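Local coordinates for BAR/IMD domain-containing adapter protein 2-like 2 (PDB 3OK8) that binds phosphoinositides through its I-BAR (IMD) domain and induces planar or gently curved membrane structures, at residues L29-L32 / V33-N37; L201-L204 / G205-G209. All coordinates share one frame; numbering follows the deposited sequence.

Interaction 1 (L29-L32 / V33-N37)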
loop_
_atom_site.group_PDB
_atom_site.type_symbol
_atom_site.label_atom_id
_atom_site.label_comp_id
_atom_site.label_asym_id
_atom_site.label_seq_id
_atom_site.Cartn_x
_atom_site.Cartn_y
_atom_site.Cartn_z
ATOM N N LEU A 29 -7.577 -22.058 -7.628
ATOM C CA LEU A 29 -6.817 -21.191 -8.531
ATOM C C LEU A 29 -7.718 -20.200 -9.248
ATOM O O LEU A 29 -7.301 -19.076 -9.530
ATOM C CB LEU A 29 -6.035 -21.999 -9.568
ATOM C CG LEU A 29 -4.811 -22.764 -9.074
ATOM C CD1 LEU A 29 -3.860 -22.998 -10.236
ATOM C CD2 LEU A 29 -4.114 -22.015 -7.947
ATOM N N GLU A 30 -8.937 -20.622 -9.572
ATOM C CA GLU A 30 -9.907 -19.690 -10.133
ATOM C C GLU A 30 -10.228 -18.621 -9.100
ATOM O O GLU A 30 -10.215 -17.431 -9.402
ATOM C CB GLU A 30 -11.176 -20.410 -10.569
ATOM C CG GLU A 30 -11.145 -20.821 -12.023
ATOM C CD GLU A 30 -11.923 -22.092 -12.285
ATOM O OE1 GLU A 30 -13.047 -21.997 -12.825
ATOM O OE2 GLU A 30 -11.411 -23.183 -11.944
ATOM N N ASN A 31 -10.495 -19.073 -7.881
ATOM C CA ASN A 31 -10.721 -18.211 -6.736
ATOM C C ASN A 31 -9.619 -17.185 -6.513
ATOM O O ASN A 31 -9.901 -15.995 -6.348
ATOM C CB ASN A 31 -10.895 -19.049 -5.472
ATOM C CG ASN A 31 -11.313 -18.216 -4.279
ATOM O OD1 ASN A 31 -10.732 -18.327 -3.198
ATOM N ND2 ASN A 31 -12.328 -17.370 -4.469
ATOM N N LEU A 32 -8.370 -17.640 -6.481
ATOM C CA LEU A 32 -7.233 -16.717 -6.359
ATOM C C LEU A 32 -7.186 -15.707 -7.500
ATOM O O LEU A 32 -6.726 -14.582 -7.309
ATOM C CB LEU A 32 -5.902 -17.476 -6.248
ATOM C CG LEU A 32 -5.218 -17.539 -4.878
ATOM C CD1 LEU A 32 -6.213 -17.382 -3.745
ATOM C CD2 LEU A 32 -4.403 -18.822 -4.733
ATOM N N VAL A 33 -7.670 -16.079 -8.681
ATOM C CA VAL A 33 -7.742 -15.091 -9.760
ATOM C C VAL A 33 -8.873 -14.090 -9.506
ATOM O O VAL A 33 -8.790 -12.926 -9.877
ATOM C CB VAL A 33 -7.922 -15.721 -11.152
ATOM C CG1 VAL A 33 -8.381 -14.656 -12.153
ATOM C CG2 VAL A 33 -6.620 -16.337 -11.618
ATOM N N TYR A 34 -9.937 -14.554 -8.869
ATOM C CA TYR A 34 -11.028 -13.675 -8.495
ATOM C C TYR A 34 -10.555 -12.706 -7.409
ATOM O O TYR A 34 -10.583 -11.485 -7.590
ATOM C CB TYR A 34 -12.204 -14.508 -7.999
ATOM C CG TYR A 34 -13.377 -13.710 -7.493
ATOM C CD1 TYR A 34 -14.208 -13.023 -8.376
ATOM C CD2 TYR A 34 -13.677 -13.663 -6.132
ATOM C CE1 TYR A 34 -15.298 -12.296 -7.915
ATOM C CE2 TYR A 34 -14.773 -12.935 -5.662
ATOM C CZ TYR A 34 -15.571 -12.260 -6.561
ATOM O OH TYR A 34 -16.650 -11.553 -6.104
ATOM N N LEU A 35 -10.117 -13.259 -6.282
ATOM C CA LEU A 35 -9.665 -12.452 -5.166
ATOM C C LEU A 35 -8.488 -11.592 -5.591
ATOM O O LEU A 35 -8.331 -10.466 -5.124
ATOM C CB LEU A 35 -9.274 -13.348 -3.995
ATOM C CG LEU A 35 -10.443 -14.114 -3.393
ATOM C CD1 LEU A 35 -9.959 -15.106 -2.350
ATOM C CD2 LEU A 35 -11.464 -13.126 -2.810
ATOM N N GLY A 36 -7.659 -12.136 -6.479
ATOM C CA GLY A 36 -6.503 -11.426 -6.987
ATOM C C GLY A 36 -6.894 -10.179 -7.767
ATOM O O GLY A 36 -6.260 -9.133 -7.649
ATOM N N ASN A 37 -7.946 -10.271 -8.570
ATOM C CA ASN A 37 -8.351 -9.111 -9.352
ATOM C C ASN A 37 -8.915 -7.973 -8.480
ATOM O O ASN A 37 -8.674 -6.790 -8.755
ATOM C CB ASN A 37 -9.291 -9.531 -10.477
ATOM C CG ASN A 37 -8.532 -10.023 -11.695
ATOM O OD1 ASN A 37 -7.431 -9.547 -11.976
ATOM N ND2 ASN A 37 -9.109 -10.972 -12.425
#
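Asn-31 and Leu-35 meet one helical turn apart. The flat amide of Asn-31 slants across the Leu-35 branch, and OD1 of Asn-31 lies 3.4 Å from CD1 of Leu-35. ND2 of the same amide stands 3.9 Å from CG of Leu-35. With chi1 at -172° the amide of Asn-31 swings away from its backbone N and along the helix to the leucine. CG of Leu-35 takes the other course: it stays on the side of its own N and reaches back, 3.5 Å from the carbonyl O of Asn-31. That O also accepts a bond from Leu-35 N at 2.7 Å, with an angle of 169° at the hydrogen. The turn belongs to helix 5-66 of the I-BAR domain, an antiparallel dimer of three-helix bundles. Asn-31, Leu-32 and Leu-35 pack on Lys-59, Ile-57 and Val-52 of the second subunit. With an alanine here in place of Asn-31 the backbone bond stays but the amide is gone, which is likely to leave CD1 of Leu-35 with less to pack on and Lys-59 of the second subunit with a poorer contact. On another side of the helix, CG2 of Val-33 lies 3.5 Å from Leu-29 O. Its CB is 3.4 Å from Glu-30 O. Val-33 also touches Met-106 of helix 71-147, while Leu-29 and Glu-30 touch Thr-110. Tyr-34 brings CB to 3.2 Å from Asn-31 O, and its ring extends outward from there.

Interaction 2 (L201-L204 / G205-G209)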
loop_
_atom_site.group_PDB
_atom_site.type_symbol
_atom_site.label_atom_id
_atom_site.label_comp_id
_atom_site.label_asym_id
_atom_site.label_seq_id
_atom_site.Cartn_x
_atom_site.Cartn_y
_atom_site.Cartn_z
ATOM N N LEU A 201 10.197 -7.045 -2.205
ATOM C CA LEU A 201 11.418 -6.811 -1.437
ATOM C C LEU A 201 12.303 -5.750 -2.103
ATOM O O LEU A 201 12.884 -4.895 -1.428
ATOM C CB LEU A 201 12.198 -8.119 -1.285
ATOM C CG LEU A 201 13.380 -8.064 -0.326
ATOM C CD1 LEU A 201 13.068 -7.158 0.862
ATOM C CD2 LEU A 201 13.738 -9.473 0.133
ATOM N N GLN A 202 12.404 -5.805 -3.431
ATOM C CA GLN A 202 13.236 -4.850 -4.168
ATOM C C GLN A 202 12.701 -3.434 -4.041
ATOM O O GLN A 202 13.452 -2.474 -3.863
ATOM C CB GLN A 202 13.323 -5.237 -5.646
ATOM C CG GLN A 202 14.439 -6.217 -5.947
ATOM C CD GLN A 202 15.795 -5.700 -5.501
ATOM O OE1 GLN A 202 16.323 -4.728 -6.058
ATOM N NE2 GLN A 202 16.372 -6.350 -4.493
ATOM N N PHE A 203 11.384 -3.309 -4.142
ATOM C CA PHE A 203 10.734 -2.027 -3.963
ATOM C C PHE A 203 11.002 -1.483 -2.562
ATOM O O PHE A 203 11.217 -0.285 -2.383
ATOM C CB PHE A 203 9.231 -2.170 -4.214
ATOM C CG PHE A 203 8.405 -1.118 -3.545
ATOM C CD1 PHE A 203 8.140 0.081 -4.183
ATOM C CD2 PHE A 203 7.891 -1.331 -2.274
ATOM C CE1 PHE A 203 7.383 1.053 -3.568
ATOM C CE2 PHE A 203 7.134 -0.360 -1.650
ATOM C CZ PHE A 203 6.876 0.835 -2.300
ATOM N N LEU A 204 10.987 -2.369 -1.572
ATOM C CA LEU A 204 11.250 -1.974 -0.193
ATOM C C LEU A 204 12.601 -1.288 -0.026
ATOM O O LEU A 204 12.721 -0.342 0.755
ATOM C CB LEU A 204 11.163 -3.186 0.740
ATOM C CG LEU A 204 9.758 -3.734 1.016
ATOM C CD1 LEU A 204 9.807 -4.962 1.913
ATOM C CD2 LEU A 204 8.873 -2.656 1.640
ATOM N N GLY A 205 13.613 -1.772 -0.750
ATOM C CA GLY A 205 14.956 -1.241 -0.630
ATOM C C GLY A 205 15.135 0.087 -1.342
ATOM O O GLY A 205 15.912 0.933 -0.895
ATOM N N ARG A 206 14.427 0.249 -2.459
ATOM C CA ARG A 206 14.423 1.473 -3.234
ATOM C C ARG A 206 13.756 2.593 -2.445
ATOM O O ARG A 206 14.368 3.626 -2.181
ATOM C CB ARG A 206 13.670 1.260 -4.541
ATOM C CG ARG A 206 14.559 0.993 -5.731
ATOM C CD ARG A 206 14.060 1.759 -6.951
ATOM N NE ARG A 206 15.167 2.258 -7.765
ATOM C CZ ARG A 206 15.663 3.493 -7.683
ATOM N NH1 ARG A 206 15.137 4.375 -6.828
ATOM N NH2 ARG A 206 16.678 3.852 -8.465
ATOM N N ALA A 207 12.500 2.375 -2.072
ATOM C CA ALA A 207 11.744 3.331 -1.277
ATOM C C ALA A 207 12.461 3.683 0.019
ATOM O O ALA A 207 12.542 4.850 0.386
ATOM C CB ALA A 207 10.362 2.797 -0.986
ATOM N N ARG A 208 12.972 2.679 0.721
ATOM C CA ARG A 208 13.743 2.937 1.925
ATOM C C ARG A 208 14.976 3.754 1.567
ATOM O O ARG A 208 15.396 4.624 2.326
ATOM C CB ARG A 208 14.166 1.645 2.614
ATOM C CG ARG A 208 14.549 1.868 4.057
ATOM C CD ARG A 208 14.857 0.581 4.757
ATOM N NE ARG A 208 16.244 0.184 4.565
ATOM C CZ ARG A 208 17.156 0.173 5.533
ATOM N NH1 ARG A 208 18.399 -0.208 5.264
ATOM N NH2 ARG A 208 16.818 0.528 6.770
ATOM N N GLY A 209 15.544 3.474 0.396
ATOM C CA GLY A 209 16.683 4.220 -0.099
ATOM C C GLY A 209 16.461 5.727 -0.111
ATOM O O GLY A 209 17.229 6.472 0.487
#
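Phe-203 has chi1 at 156°, which carries its ring along the helix, and chi2 at 88°, which turns one face to the methyl of Ala-207. The methyl sits over the rim of the ring, not over its middle, with CB of Ala-207 4.2 Å from CZ of Phe-203. This is an i to i+4 contact on helix 153-217, in one of the two three-helix bundles of the I-BAR dimer. The same two residues are joined through the backbone: Ala-207 N donates to Phe-203 O at 3.0 Å, with an angle of 165° at the hydrogen. Phe-203 also packs on Asp-90, Leu-91 and Val-94 of helix 71-147, so this side chain links two helices of one subunit. Leu-204 and Ala-207 lie at the dimer interface, where both touch Leu-204 of the second subunit. Gly-205 has no side chain, and its N bonds to Leu-201 O at 3.3 Å, with a weak second bond to Gln-202 O. Arg-206 passes its CB 3.6 Å from Phe-203 O, and the rest of its chain kinks away from the backbone; it touches Asp-90 too. Arg-208 packs on Leu-201 of the second subunit. Its N bonds to Leu-204 O, and its CB lies 3.1 Å from that same oxygen.

In the fold
Interaction 1 lies on the first long helix, 5-66, and interaction 2 on the last, 153-217. Their centres are 27 Å apart and their nearest atoms about 17 Å, so they do not touch. Helix 71-147 serves both: residues 29-37 meet it at Met-106 and Thr-110, and residues 201-209 meet it at Asp-90, Leu-91 and Val-94. Both also reach the second subunit, at different places. Residues 29-37 pack on its helix 5-66, while residues 201-209 pack on its helix 153-217. Interaction 1 is nearer the middle of the molecule: its centre lies 11 Å from the centre of the chain, that of interaction 2 25 Å.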